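Local coordinates for ThermoDBP-single stranded DNA binding protein (Thermoproteus tenax, PDB 3TEK), which binds single-stranded DNA, probably standing in for the canonical single-stranded DNA-binding protein that is displaced in the Thermoproteales, at residues 114-119 with 138-143; 119-124 with 132-137; 11-16 with 28-33; 59-64 with 74-79. One frame throughout, in Å; residues are numbered along the deposited sequence.

Interaction 1. Residues 114-119 with 138-143; sequences DIFMIS and TQLIYW
Five backbone hydrogen bonds tie residues 115-119 to 139-143 as antiparallel neighbours and account for the facing N-H groups and carbonyls. Met117 and Ile141 form a reciprocal pair: Met117 N gives to Ile141 O at 2.8 Å, and the return bond from Ile141 N to Met117 O is equally straight, both donors arriving nearly along the C=O axis. Ser119 and Gln139 repeat the pattern, with Gln139 N only 2.7 Å from Ser119 O. Trp143 N also gives a bond to Ile115 O, but at 3.2 Å and from above the carbonyl plane. The carbonyls of Met117, Gln139 and Ser119 also receive CA-H contacts from Leu140, Ile118 and Thr138. Facing the other way, Ile118 N is taken by Thr32 OG1; Asp114 OD2 accepts from Glu111 N.

On the face of Met117 and Ile141, Met117 starts from the crowded rotamer (chi1 49°) and then runs extended, so that its CE sits 3.8 Å from Trp143 CH2 and also touches Ile141 CG2. The indole of Trp143 lies back across the partner strand, its edge at Phe116 CA and Ile115 CG2 over one face. On the face of Phe116, Ile118 and Leu140, Leu140 CD1 packs 3.6 Å from Ile118 CG1 and 3.8 Å from Phe116 CD1. Thr138 OG1 is occupied by Thr120 OG1 and Arg135 O.

This is the open end of the hairpin formed by strands 116-124 and 131-142. Trp99 of helix 83-108 covers Ile118, Thr138 and Leu140, the Phe116 ring meets Phe100, and on its other side strand 116-124 borders strand 23-31, with Ile118 bonded to Thr32 just past it.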
loop_
_atom_site.group_PDB
_atom_site.type_symbol
_atom_site.label_atom_id
_atom_site.label_comp_id
_atom_site.label_asym_id
_atom_site.label_seq_id
_atom_site.Cartn_x
_atom_site.Cartn_y
_atom_site.Cartn_z
ATOM N N ASP A 114 17.704 -6.818 -6.127
ATOM C CA ASP A 114 16.663 -7.307 -7.021
ATOM C C ASP A 114 15.473 -6.333 -7.121
ATOM O O ASP A 114 15.223 -5.510 -6.232
ATOM C CB ASP A 114 16.193 -8.697 -6.626
ATOM C CG ASP A 114 17.081 -9.797 -7.187
ATOM O OD1 ASP A 114 18.000 -9.530 -8.010
ATOM O OD2 ASP A 114 16.848 -10.955 -6.800
ATOM N N ILE A 115 14.779 -6.411 -8.241
ATOM C CA ILE A 115 13.681 -5.501 -8.542
ATOM C C ILE A 115 12.387 -6.289 -8.549
ATOM O O ILE A 115 12.397 -7.487 -8.823
ATOM C CB ILE A 115 13.896 -4.809 -9.888
ATOM C CG1 ILE A 115 15.150 -3.970 -9.816
ATOM C CG2 ILE A 115 12.764 -3.868 -10.199
ATOM C CD1 ILE A 115 15.108 -2.932 -8.736
ATOM N N PHE A 116 11.281 -5.609 -8.235
ATOM C CA PHE A 116 9.973 -6.255 -8.087
ATOM C C PHE A 116 8.818 -5.248 -8.020
ATOM O O PHE A 116 9.032 -4.038 -7.853
ATOM C CB PHE A 116 9.943 -7.115 -6.814
ATOM C CG PHE A 116 10.189 -6.345 -5.557
ATOM C CD1 PHE A 116 9.148 -5.637 -4.931
ATOM C CD2 PHE A 116 11.454 -6.294 -4.999
ATOM C CE1 PHE A 116 9.388 -4.899 -3.765
ATOM C CE2 PHE A 116 11.712 -5.550 -3.844
ATOM C CZ PHE A 116 10.688 -4.866 -3.218
ATOM N N MET A 117 7.606 -5.744 -8.066
ATOM C CA MET A 117 6.481 -4.951 -7.667
ATOM C C MET A 117 5.489 -5.765 -6.857
ATOM O O MET A 117 5.343 -6.944 -7.053
ATOM C CB MET A 117 5.818 -4.301 -8.861
ATOM C CG MET A 117 5.545 -5.208 -9.962
ATOM S SD MET A 117 5.048 -4.355 -11.438
ATOM C CE MET A 117 4.954 -5.724 -12.510
ATOM N N ILE A 118 4.832 -5.130 -5.922
ATOM C CA ILE A 118 3.867 -5.813 -5.110
ATOM C C ILE A 118 2.502 -5.267 -5.426
ATOM O O ILE A 118 2.323 -4.091 -5.498
ATOM C CB ILE A 118 4.169 -5.584 -3.655
ATOM C CG1 ILE A 118 5.511 -6.201 -3.333
ATOM C CG2 ILE A 118 3.114 -6.170 -2.773
ATOM C CD1 ILE A 118 6.076 -5.765 -2.074
ATOM N N SER A 119 1.545 -6.139 -5.635
ATOM C CA SER A 119 0.168 -5.707 -5.721
ATOM C C SER A 119 -0.566 -6.291 -4.518
ATOM O O SER A 119 -0.386 -7.474 -4.155
ATOM C CB SER A 119 -0.500 -6.176 -6.995
ATOM O OG SER A 119 -0.645 -7.578 -6.953
ATOM N N THR A 138 -2.251 -10.483 -1.665
ATOM C CA THR A 138 -0.956 -9.873 -1.906
ATOM C C THR A 138 -0.182 -10.710 -2.918
ATOM O O THR A 138 -0.102 -11.917 -2.758
ATOM C CB THR A 138 -0.156 -9.765 -0.605
ATOM O OG1 THR A 138 -0.913 -9.003 0.344
ATOM C CG2 THR A 138 1.181 -9.071 -0.845
ATOM N N GLN A 139 0.384 -10.090 -3.950
ATOM C CA GLN A 139 1.215 -10.829 -4.923
ATOM C C GLN A 139 2.449 -10.072 -5.335
ATOM O O GLN A 139 2.473 -8.846 -5.331
ATOM C CB GLN A 139 0.408 -11.172 -6.163
ATOM C CG GLN A 139 -0.410 -12.453 -5.986
ATOM C CD GLN A 139 -1.756 -12.353 -6.613
ATOM O OE1 GLN A 139 -1.870 -11.953 -7.772
ATOM N NE2 GLN A 139 -2.805 -12.703 -5.851
ATOM N N LEU A 140 3.478 -10.840 -5.665
ATOM C CA LEU A 140 4.755 -10.312 -6.081
ATOM C C LEU A 140 5.038 -10.704 -7.509
ATOM O O LEU A 140 4.896 -11.878 -7.904
ATOM C CB LEU A 140 5.863 -10.889 -5.218
ATOM C CG LEU A 140 7.232 -10.258 -5.415
ATOM C CD1 LEU A 140 7.327 -8.994 -4.587
ATOM C CD2 LEU A 140 8.349 -11.273 -5.073
ATOM N N ILE A 141 5.443 -9.723 -8.293
ATOM C CA ILE A 141 6.079 -9.998 -9.556
ATOM C C ILE A 141 7.511 -9.524 -9.394
ATOM O O ILE A 141 7.744 -8.439 -8.859
ATOM C CB ILE A 141 5.403 -9.277 -10.716
ATOM C CG1 ILE A 141 4.030 -9.896 -10.977
ATOM C CG2 ILE A 141 6.276 -9.408 -12.005
ATOM C CD1 ILE A 141 4.119 -11.272 -11.721
ATOM N N TYR A 142 8.459 -10.351 -9.827
ATOM C CA TYR A 142 9.883 -10.086 -9.579
ATOM C C TYR A 142 10.708 -10.370 -10.833
ATOM O O TYR A 142 10.248 -11.047 -11.733
ATOM C CB TYR A 142 10.391 -10.907 -8.386
ATOM C CG TYR A 142 10.360 -12.404 -8.578
ATOM C CD1 TYR A 142 11.507 -13.102 -8.958
ATOM C CD2 TYR A 142 9.192 -13.132 -8.374
ATOM C CE1 TYR A 142 11.478 -14.486 -9.131
ATOM C CE2 TYR A 142 9.158 -14.529 -8.544
ATOM C CZ TYR A 142 10.305 -15.190 -8.923
ATOM O OH TYR A 142 10.290 -16.550 -9.091
ATOM N N TRP A 143 11.911 -9.826 -10.888
ATOM C CA TRP A 143 12.748 -9.935 -12.080
ATOM C C TRP A 143 13.865 -10.967 -11.846
ATOM O O TRP A 143 14.508 -10.955 -10.818
ATOM C CB TRP A 143 13.306 -8.576 -12.450
ATOM C CG TRP A 143 12.371 -7.747 -13.338
ATOM C CD1 TRP A 143 12.545 -7.463 -14.666
ATOM C CD2 TRP A 143 11.151 -7.098 -12.953
ATOM N NE1 TRP A 143 11.507 -6.681 -15.134
ATOM C CE2 TRP A 143 10.638 -6.445 -14.105
ATOM C CE3 TRP A 143 10.457 -6.989 -11.754
ATOM C CZ2 TRP A 143 9.443 -5.716 -14.089
ATOM C CZ3 TRP A 143 9.263 -6.259 -11.738
ATOM C CH2 TRP A 143 8.779 -5.625 -12.905
#

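Interaction 2. Residues 119-124 with 132-137; sequences STELVL and LWNRDK
Glu121, Leu132 and Lys137 lose the most surface where 119-124 pairs with 132-137. Glu121 lies alongside Asn134, both pointing the same way; its extended chain carries OE1 to 2.9 Å from Asn134 ND2. That oxygen lies in the amide plane of Asn134, yet meets the N-H from above its own carboxylate plane, by a bent bond (136°). The aliphatic part of Lys137 runs beside the same glutamate, CB 3.8 Å from Glu121 CG. Lys137 closes a type I turn from Asn134. Leu132 contributes mainly backbone: its N and O make the two-way pair with Val123, Leu132 N to Val123 O being 2.8 Å.

On the opposite face Trp133, with CG anti to the backbone N (chi1 -178°), aims its indole N-H in the ring plane at Thr120 OG1, 2.9 Å from NE1; this bond is not straight, and Thr138 OG1 is a weak second partner. CD1 packs against Leu122 CD2.

The chemistry is thus polar round Glu121, Asn134 and Lys137, apolar at Val123 and Leu132, and mixed on the Trp133 face. Lys137 NZ, 5.2 Å from Glu121 OE2, and Arg29 NE, in a long, weak ion pair with it, would probably steady that charge, whereas the buried Glu121 N finds no partner.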
loop_
_atom_site.group_PDB
_atom_site.type_symbol
_atom_site.label_atom_id
_atom_site.label_comp_id
_atom_site.label_asym_id
_atom_site.label_seq_id
_atom_site.Cartn_x
_atom_site.Cartn_y
_atom_site.Cartn_z
ATOM N N SER A 119 1.545 -6.139 -5.635
ATOM C CA SER A 119 0.168 -5.707 -5.721
ATOM C C SER A 119 -0.566 -6.291 -4.518
ATOM O O SER A 119 -0.386 -7.474 -4.155
ATOM C CB SER A 119 -0.500 -6.176 -6.995
ATOM O OG SER A 119 -0.645 -7.578 -6.953
ATOM N N THR A 120 -1.387 -5.462 -3.906
ATOM C CA THR A 120 -2.170 -5.913 -2.764
ATOM C C THR A 120 -3.506 -5.193 -2.726
ATOM O O THR A 120 -3.780 -4.321 -3.555
ATOM C CB THR A 120 -1.387 -5.741 -1.455
ATOM O OG1 THR A 120 -2.085 -6.431 -0.388
ATOM C CG2 THR A 120 -1.162 -4.251 -1.154
ATOM N N GLU A 121 -4.359 -5.611 -1.811
ATOM C CA GLU A 121 -5.662 -4.989 -1.622
ATOM C C GLU A 121 -5.819 -4.518 -0.194
ATOM O O GLU A 121 -5.391 -5.201 0.736
ATOM C CB GLU A 121 -6.776 -5.975 -1.907
ATOM C CG GLU A 121 -6.863 -6.415 -3.335
ATOM C CD GLU A 121 -8.236 -7.019 -3.674
ATOM O OE1 GLU A 121 -9.126 -7.144 -2.782
ATOM O OE2 GLU A 121 -8.406 -7.356 -4.849
ATOM N N LEU A 122 -6.436 -3.346 -0.051
ATOM C CA LEU A 122 -6.731 -2.704 1.236
ATOM C C LEU A 122 -8.216 -2.297 1.270
ATOM O O LEU A 122 -8.811 -1.996 0.215
ATOM C CB LEU A 122 -5.864 -1.429 1.406
ATOM C CG LEU A 122 -4.404 -1.479 0.887
ATOM C CD1 LEU A 122 -3.756 -0.106 0.833
ATOM C CD2 LEU A 122 -3.550 -2.427 1.760
ATOM N N VAL A 123 -8.799 -2.285 2.469
ATOM C CA VAL A 123 -10.137 -1.675 2.694
ATOM C C VAL A 123 -9.963 -0.533 3.713
ATOM O O VAL A 123 -9.450 -0.739 4.818
ATOM C CB VAL A 123 -11.170 -2.713 3.209
ATOM C CG1 VAL A 123 -12.564 -2.048 3.551
ATOM C CG2 VAL A 123 -11.379 -3.819 2.179
ATOM N N LEU A 124 -10.323 0.672 3.315
ATOM C CA LEU A 124 -10.256 1.816 4.207
ATOM C C LEU A 124 -11.645 2.107 4.726
ATOM O O LEU A 124 -12.568 2.280 3.936
ATOM C CB LEU A 124 -9.716 3.044 3.493
ATOM C CG LEU A 124 -9.812 4.412 4.219
ATOM C CD1 LEU A 124 -8.898 4.471 5.439
ATOM C CD2 LEU A 124 -9.488 5.528 3.249
ATOM N N LEU A 132 -7.536 -1.777 6.562
ATOM C CA LEU A 132 -7.446 -3.234 6.746
ATOM C C LEU A 132 -6.697 -3.803 5.548
ATOM O O LEU A 132 -6.956 -3.438 4.395
ATOM C CB LEU A 132 -8.845 -3.876 6.898
ATOM C CG LEU A 132 -9.724 -3.330 8.049
ATOM C CD1 LEU A 132 -11.215 -3.600 7.826
ATOM C CD2 LEU A 132 -9.259 -3.823 9.467
ATOM N N TRP A 133 -5.707 -4.636 5.824
ATOM C CA TRP A 133 -4.909 -5.265 4.784
ATOM C C TRP A 133 -5.568 -6.592 4.400
ATOM O O TRP A 133 -5.782 -7.424 5.262
ATOM C CB TRP A 133 -3.519 -5.543 5.325
ATOM C CG TRP A 133 -2.578 -6.151 4.355
ATOM C CD1 TRP A 133 -2.642 -6.132 2.988
ATOM C CD2 TRP A 133 -1.384 -6.839 4.687
ATOM N NE1 TRP A 133 -1.571 -6.791 2.458
ATOM C CE2 TRP A 133 -0.781 -7.242 3.478
ATOM C CE3 TRP A 133 -0.777 -7.172 5.886
ATOM C CZ2 TRP A 133 0.409 -7.952 3.438
ATOM C CZ3 TRP A 133 0.423 -7.908 5.850
ATOM C CH2 TRP A 133 0.993 -8.284 4.629
ATOM N N ASN A 134 -5.882 -6.761 3.110
ATOM C CA ASN A 134 -6.434 -8.002 2.557
ATOM C C ASN A 134 -5.251 -8.850 2.114
ATOM O O ASN A 134 -4.968 -8.944 0.917
ATOM C CB ASN A 134 -7.376 -7.649 1.391
ATOM C CG ASN A 134 -8.271 -8.805 0.935
ATOM O OD1 ASN A 134 -8.523 -9.762 1.666
ATOM N ND2 ASN A 134 -8.792 -8.683 -0.296
ATOM N N ARG A 135 -4.531 -9.401 3.098
ATOM C CA ARG A 135 -3.243 -10.084 2.852
ATOM C C ARG A 135 -3.358 -11.212 1.839
ATOM O O ARG A 135 -2.422 -11.447 1.077
ATOM C CB ARG A 135 -2.635 -10.725 4.128
ATOM C CG ARG A 135 -2.720 -9.919 5.404
ATOM N N ASP A 136 -4.480 -11.939 1.887
ATOM C CA ASP A 136 -4.711 -13.092 0.977
ATOM C C ASP A 136 -4.565 -12.690 -0.495
ATOM O O ASP A 136 -4.249 -13.529 -1.320
ATOM C CB ASP A 136 -6.102 -13.713 1.168
ATOM C CG ASP A 136 -6.280 -14.385 2.536
ATOM O OD1 ASP A 136 -5.272 -14.547 3.270
ATOM O OD2 ASP A 136 -7.443 -14.776 2.845
ATOM N N LYS A 137 -4.796 -11.412 -0.813
ATOM C CA LYS A 137 -4.621 -10.931 -2.197
ATOM C C LYS A 137 -3.234 -10.312 -2.526
ATOM O O LYS A 137 -3.058 -9.687 -3.559
ATOM C CB LYS A 137 -5.742 -9.945 -2.529
ATOM C CG LYS A 137 -7.136 -10.534 -2.379
ATOM C CD LYS A 137 -7.366 -11.680 -3.364
ATOM C CE LYS A 137 -8.816 -11.755 -3.776
ATOM N NZ LYS A 137 -8.951 -12.514 -5.051
#

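Interaction 3. Residues 11-16 with 28-33; sequences GEVRSE and IRWNTG
An edge-strand pairing joins 11-16 to 28-33: strand 13-20 is outermost in the four-stranded antiparallel sheet, and strand 23-31 is its hairpin partner. Arg14 and Arg29 form the hydrogen-bonded pair, Arg29 N to Arg14 O being 2.7 Å, and Asn31 N gives an almost straight bond (174°) to Glu12 O. Above this pair, Arg29 stays extended from CG to NE and passes its CD over the centre of the Arg14 guanidinium, 3.8 Å from CZ. The two like-charged groups do not stack, their planes being 51° apart. Arg29 instead reaches past to Glu16, whose OE2 forms a salt bridge with NH2 at 2.5 Å. Arg14 NE turns to a water 3.0 Å away.

At the other end, Asn31 OD1 accepts from Gly33 N at 2.8 Å, an Asx turn, while Thr32 OG1 gives a bond to Gly33 O. Gly33 CA lies 3.3 Å from Gly11 N, a buried donor without a partner in the model.

The reverse face is largely apolar, apart from Ser15: Val13 CG1 lies 3.9 Å from Ile28 CG2, and Val13 CG2 approaches Trp30 CD1. Helix 52-68 covers this side through Ser63 and Leu55, and Gln67 binds Ser15 OG.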
loop_
_atom_site.group_PDB
_atom_site.type_symbol
_atom_site.label_atom_id
_atom_site.label_comp_id
_atom_site.label_asym_id
_atom_site.label_seq_id
_atom_site.Cartn_x
_atom_site.Cartn_y
_atom_site.Cartn_z
ATOM N N GLY A 11 2.813 1.391 -10.719
ATOM C CA GLY A 11 2.408 2.287 -9.632
ATOM C C GLY A 11 0.923 2.646 -9.736
ATOM O O GLY A 11 0.530 3.823 -9.649
ATOM N N GLU A 12 0.091 1.623 -9.909
ATOM C CA GLU A 12 -1.325 1.798 -10.291
ATOM C C GLU A 12 -2.217 1.722 -9.047
ATOM O O GLU A 12 -1.903 0.955 -8.127
ATOM C CB GLU A 12 -1.758 0.683 -11.237
ATOM C CG GLU A 12 -3.159 0.789 -11.806
ATOM C CD GLU A 12 -3.648 -0.524 -12.398
ATOM O OE1 GLU A 12 -3.059 -1.588 -12.089
ATOM O OE2 GLU A 12 -4.628 -0.491 -13.175
ATOM N N VAL A 13 -3.276 2.522 -9.029
ATOM C CA VAL A 13 -4.248 2.497 -7.963
ATOM C C VAL A 13 -5.632 2.391 -8.565
ATOM O O VAL A 13 -5.971 3.162 -9.455
ATOM C CB VAL A 13 -4.194 3.774 -7.103
ATOM C CG1 VAL A 13 -5.167 3.651 -5.917
ATOM C CG2 VAL A 13 -2.783 4.031 -6.605
ATOM N N ARG A 14 -6.410 1.415 -8.106
ATOM C CA ARG A 14 -7.821 1.307 -8.477
ATOM C C ARG A 14 -8.662 1.199 -7.198
ATOM O O ARG A 14 -8.198 0.642 -6.216
ATOM C CB ARG A 14 -8.045 0.055 -9.333
ATOM C CG ARG A 14 -7.252 -0.017 -10.635
ATOM C CD ARG A 14 -7.348 -1.426 -11.269
ATOM N NE ARG A 14 -6.496 -2.416 -10.583
ATOM C CZ ARG A 14 -6.607 -3.744 -10.713
ATOM N NH1 ARG A 14 -7.543 -4.297 -11.493
ATOM N NH2 ARG A 14 -5.781 -4.533 -10.035
ATOM N N SER A 15 -9.893 1.715 -7.231
ATOM C CA SER A 15 -10.787 1.648 -6.087
ATOM C C SER A 15 -12.271 1.468 -6.436
ATOM O O SER A 15 -12.714 1.670 -7.566
ATOM C CB SER A 15 -10.615 2.892 -5.230
ATOM O OG SER A 15 -11.004 4.055 -5.927
ATOM N N GLU A 16 -13.036 1.064 -5.439
ATOM C CA GLU A 16 -14.492 1.070 -5.532
ATOM C C GLU A 16 -15.090 1.128 -4.140
ATOM O O GLU A 16 -14.414 0.858 -3.136
ATOM C CB GLU A 16 -15.015 -0.154 -6.288
ATOM C CG GLU A 16 -14.683 -1.508 -5.675
ATOM C CD GLU A 16 -15.032 -2.640 -6.622
ATOM O OE1 GLU A 16 -16.235 -2.936 -6.792
ATOM O OE2 GLU A 16 -14.098 -3.216 -7.218
ATOM N N ILE A 28 -9.361 -0.703 -2.045
ATOM C CA ILE A 28 -8.283 -0.152 -2.833
ATOM C C ILE A 28 -7.366 -1.274 -3.326
ATOM O O ILE A 28 -6.876 -2.091 -2.544
ATOM C CB ILE A 28 -7.460 0.841 -2.044
ATOM C CG1 ILE A 28 -8.344 1.971 -1.500
ATOM C CG2 ILE A 28 -6.331 1.404 -2.905
ATOM C CD1 ILE A 28 -7.569 2.975 -0.739
ATOM N N ARG A 29 -7.148 -1.291 -4.637
ATOM C CA ARG A 29 -6.192 -2.177 -5.261
ATOM C C ARG A 29 -4.972 -1.341 -5.567
ATOM O O ARG A 29 -5.058 -0.382 -6.328
ATOM C CB ARG A 29 -6.760 -2.778 -6.548
ATOM C CG ARG A 29 -7.961 -3.683 -6.303
ATOM C CD ARG A 29 -8.684 -4.099 -7.573
ATOM N NE ARG A 29 -9.972 -4.703 -7.218
ATOM C CZ ARG A 29 -11.184 -4.268 -7.578
ATOM N NH1 ARG A 29 -11.342 -3.211 -8.374
ATOM N NH2 ARG A 29 -12.261 -4.930 -7.157
ATOM N N TRP A 30 -3.835 -1.717 -4.989
ATOM C CA TRP A 30 -2.647 -0.887 -5.042
ATOM C C TRP A 30 -1.434 -1.665 -5.539
ATOM O O TRP A 30 -1.065 -2.675 -4.960
ATOM C CB TRP A 30 -2.406 -0.308 -3.644
ATOM C CG TRP A 30 -1.129 0.453 -3.461
ATOM C CD1 TRP A 30 -0.560 1.322 -4.336
ATOM C CD2 TRP A 30 -0.267 0.413 -2.317
ATOM N NE1 TRP A 30 0.598 1.831 -3.816
ATOM C CE2 TRP A 30 0.810 1.288 -2.578
ATOM C CE3 TRP A 30 -0.290 -0.288 -1.114
ATOM C CZ2 TRP A 30 1.850 1.495 -1.669
ATOM C CZ3 TRP A 30 0.746 -0.082 -0.208
ATOM C CH2 TRP A 30 1.800 0.809 -0.492
ATOM N N ASN A 31 -0.842 -1.212 -6.634
ATOM C CA ASN A 31 0.441 -1.762 -7.082
ATOM C C ASN A 31 1.516 -0.748 -6.815
ATOM O O ASN A 31 1.400 0.382 -7.219
ATOM C CB ASN A 31 0.433 -2.140 -8.572
ATOM C CG ASN A 31 1.716 -2.921 -9.012
ATOM O OD1 ASN A 31 2.809 -2.739 -8.453
ATOM N ND2 ASN A 31 1.569 -3.786 -10.018
ATOM N N THR A 32 2.578 -1.179 -6.139
ATOM C CA THR A 32 3.661 -0.293 -5.719
ATOM C C THR A 32 4.418 0.286 -6.884
ATOM O O THR A 32 5.055 1.340 -6.766
ATOM C CB THR A 32 4.727 -1.068 -4.905
ATOM O OG1 THR A 32 5.330 -2.074 -5.735
ATOM C CG2 THR A 32 4.090 -1.715 -3.675
ATOM N N GLY A 33 4.397 -0.445 -7.992
ATOM C CA GLY A 33 5.258 -0.169 -9.100
ATOM C C GLY A 33 6.561 -0.899 -8.943
ATOM O O GLY A 33 6.854 -1.530 -7.904
HETATM O O HOH W 1 -3.923 -1.893 -9.101
#

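Interaction 4. Residues 59-64 with 74-79; sequences AVAGSL and NIFNRI
With CG anti to the backbone N (chi1 -177°), Phe76 throws its ring out from helix 74-79 toward helix 59-64, and its second torsion turns the flat of the ring to the methyl group of Ala61. The result is a CH-pi contact of nearly ideal geometry: Ala61 CB stands 3.6 Å from the ring centroid and 5° off the ring normal, so all six ring carbons lie within about 4 Å of it. The small side chain lets the aromatic come close to the helix backbone, and here the two CA atoms are 5.7 Å apart.

Leu64, with CG anti to its carbonyl carbon, brings CD1 in at the ring's edge, 3.8 Å from Phe76 CB, while its other branch, CD2, touches Ile75 CG2 at 4.0 Å. The Val60 and Phe76 side chains cross at about a right angle, Val60 CG1 lying 4.0 Å from Phe76 CD1. Ile79 takes the crowded chi1 position, which sends CD1 inward to Leu64 CD1, 4.2 Å away. No hydrogen bond links the segments; the interlock is wholly apolar. Within helix 59-64, Ser63 OG bonds back to Ala59 O, which also receives Ser63 N.

The two segments run roughly antiparallel at 146°, their axes 9.3 Å apart, as parts of the consecutive helices 52-68 and 71-79, joined by a short connection. Leu124 of strand 116-124 fits against Val60, Leu64 and Ile79, Pro126 abuts Leu64 and Ile75, and Ser63 and Ala59 rest on strands 13-20 and 23-31.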
loop_
_atom_site.group_PDB
_atom_site.type_symbol
_atom_site.label_atom_id
_atom_site.label_comp_id
_atom_site.label_asym_id
_atom_site.label_seq_id
_atom_site.Cartn_x
_atom_site.Cartn_y
_atom_site.Cartn_z
ATOM N N ALA A 59 -2.165 6.861 -2.746
ATOM C CA ALA A 59 -3.170 5.861 -3.080
ATOM C C ALA A 59 -4.489 6.105 -2.322
ATOM O O ALA A 59 -5.565 6.028 -2.909
ATOM C CB ALA A 59 -2.637 4.421 -2.819
ATOM N N VAL A 60 -4.397 6.429 -1.034
ATOM C CA VAL A 60 -5.609 6.674 -0.236
ATOM C C VAL A 60 -6.305 7.953 -0.660
ATOM O O VAL A 60 -7.522 7.964 -0.856
ATOM C CB VAL A 60 -5.259 6.655 1.248
ATOM C CG1 VAL A 60 -6.411 7.107 2.097
ATOM C CG2 VAL A 60 -4.756 5.214 1.614
ATOM N N ALA A 61 -5.552 9.031 -0.785
ATOM C CA ALA A 61 -6.122 10.358 -1.087
ATOM C C ALA A 61 -6.765 10.300 -2.450
ATOM O O ALA A 61 -7.887 10.769 -2.620
ATOM C CB ALA A 61 -5.044 11.435 -1.068
ATOM N N GLY A 62 -6.047 9.705 -3.410
ATOM C CA GLY A 62 -6.546 9.514 -4.767
ATOM C C GLY A 62 -7.834 8.706 -4.810
ATOM O O GLY A 62 -8.771 9.090 -5.489
ATOM N N SER A 63 -7.884 7.593 -4.076
ATOM C CA SER A 63 -9.110 6.787 -4.020
ATOM C C SER A 63 -10.279 7.565 -3.373
ATOM O O SER A 63 -11.416 7.439 -3.806
ATOM C CB SER A 63 -8.883 5.469 -3.299
ATOM O OG SER A 63 -7.835 4.717 -3.920
ATOM N N LEU A 64 -10.002 8.361 -2.352
ATOM C CA LEU A 64 -11.062 9.117 -1.722
ATOM C C LEU A 64 -11.681 10.157 -2.673
ATOM O O LEU A 64 -12.892 10.321 -2.714
ATOM C CB LEU A 64 -10.577 9.764 -0.421
ATOM C CG LEU A 64 -10.429 8.795 0.768
ATOM C CD1 LEU A 64 -9.600 9.409 1.836
ATOM C CD2 LEU A 64 -11.783 8.328 1.338
ATOM N N ASN A 74 -11.375 16.492 1.897
ATOM C CA ASN A 74 -11.707 16.788 3.301
ATOM C C ASN A 74 -11.636 15.546 4.185
ATOM O O ASN A 74 -11.202 15.620 5.320
ATOM C CB ASN A 74 -13.094 17.411 3.401
ATOM C CG ASN A 74 -13.138 18.783 2.783
ATOM O OD1 ASN A 74 -12.247 19.586 2.995
ATOM N ND2 ASN A 74 -14.167 19.060 2.025
ATOM N N ILE A 75 -12.093 14.419 3.643
ATOM C CA ILE A 75 -12.087 13.156 4.368
ATOM C C ILE A 75 -10.634 12.835 4.619
ATOM O O ILE A 75 -10.241 12.559 5.744
ATOM C CB ILE A 75 -12.741 12.001 3.579
ATOM C CG1 ILE A 75 -14.199 12.332 3.196
ATOM C CG2 ILE A 75 -12.726 10.720 4.408
ATOM C CD1 ILE A 75 -14.916 11.253 2.335
ATOM N N PHE A 76 -9.835 12.906 3.566
ATOM C CA PHE A 76 -8.417 12.586 3.675
ATOM C C PHE A 76 -7.677 13.454 4.693
ATOM O O PHE A 76 -6.889 12.943 5.505
ATOM C CB PHE A 76 -7.709 12.687 2.331
ATOM C CG PHE A 76 -6.264 12.296 2.402
ATOM C CD1 PHE A 76 -5.903 10.988 2.697
ATOM C CD2 PHE A 76 -5.268 13.235 2.192
ATOM C CE1 PHE A 76 -4.580 10.626 2.797
ATOM C CE2 PHE A 76 -3.939 12.888 2.267
ATOM C CZ PHE A 76 -3.587 11.575 2.573
ATOM N N ASN A 77 -7.924 14.757 4.623
ATOM C CA ASN A 77 -7.290 15.702 5.549
ATOM C C ASN A 77 -7.639 15.428 7.004
ATOM O O ASN A 77 -6.790 15.551 7.869
ATOM C CB ASN A 77 -7.615 17.155 5.161
ATOM C CG ASN A 77 -6.783 17.633 3.991
ATOM O OD1 ASN A 77 -5.710 17.091 3.729
ATOM N ND2 ASN A 77 -7.279 18.642 3.269
ATOM N N ARG A 78 -8.878 15.017 7.261
ATOM C CA ARG A 78 -9.249 14.593 8.596
ATOM C C ARG A 78 -8.504 13.323 9.040
ATOM O O ARG A 78 -7.907 13.296 10.111
ATOM C CB ARG A 78 -10.734 14.336 8.683
ATOM C CG ARG A 78 -11.150 13.781 10.030
ATOM C CD ARG A 78 -12.634 13.820 10.166
ATOM N NE ARG A 78 -13.281 13.028 9.132
ATOM C CZ ARG A 78 -13.417 11.698 9.155
ATOM N NH1 ARG A 78 -12.924 10.965 10.159
ATOM N NH2 ARG A 78 -14.041 11.088 8.150
ATOM N N ILE A 79 -8.556 12.267 8.236
ATOM C CA ILE A 79 -8.038 10.987 8.695
ATOM C C ILE A 79 -6.530 10.911 8.687
ATOM O O ILE A 79 -5.936 10.146 9.477
ATOM C CB ILE A 79 -8.625 9.786 7.907
ATOM C CG1 ILE A 79 -8.141 9.761 6.465
ATOM C CG2 ILE A 79 -10.115 9.819 7.942
ATOM C CD1 ILE A 79 -8.492 8.465 5.760
#

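In the fold
Interactions 1 and 2 divide a single hairpin, sharing Ser119, with interaction 2 lying between the segments of interaction 1 along the chain; Thr138 and Thr120 join them hydroxyl to hydroxyl. Interaction 3 belongs to the other hairpin, and strands 23-31 and 116-124 fuse the two into one sheet. Interaction 1 is a surface contact, interactions 2 and 3 are partly buried, and interaction 4 is buried. Chemistry follows place: the strand pairs rest on backbone bonds, with charged or amide groups on one face in interactions 2 and 3, whereas interaction 4 is purely apolar. Leu124 and Val13 bring the sheet against interaction 4, whose centre lies about 26 Å from that of interaction 1.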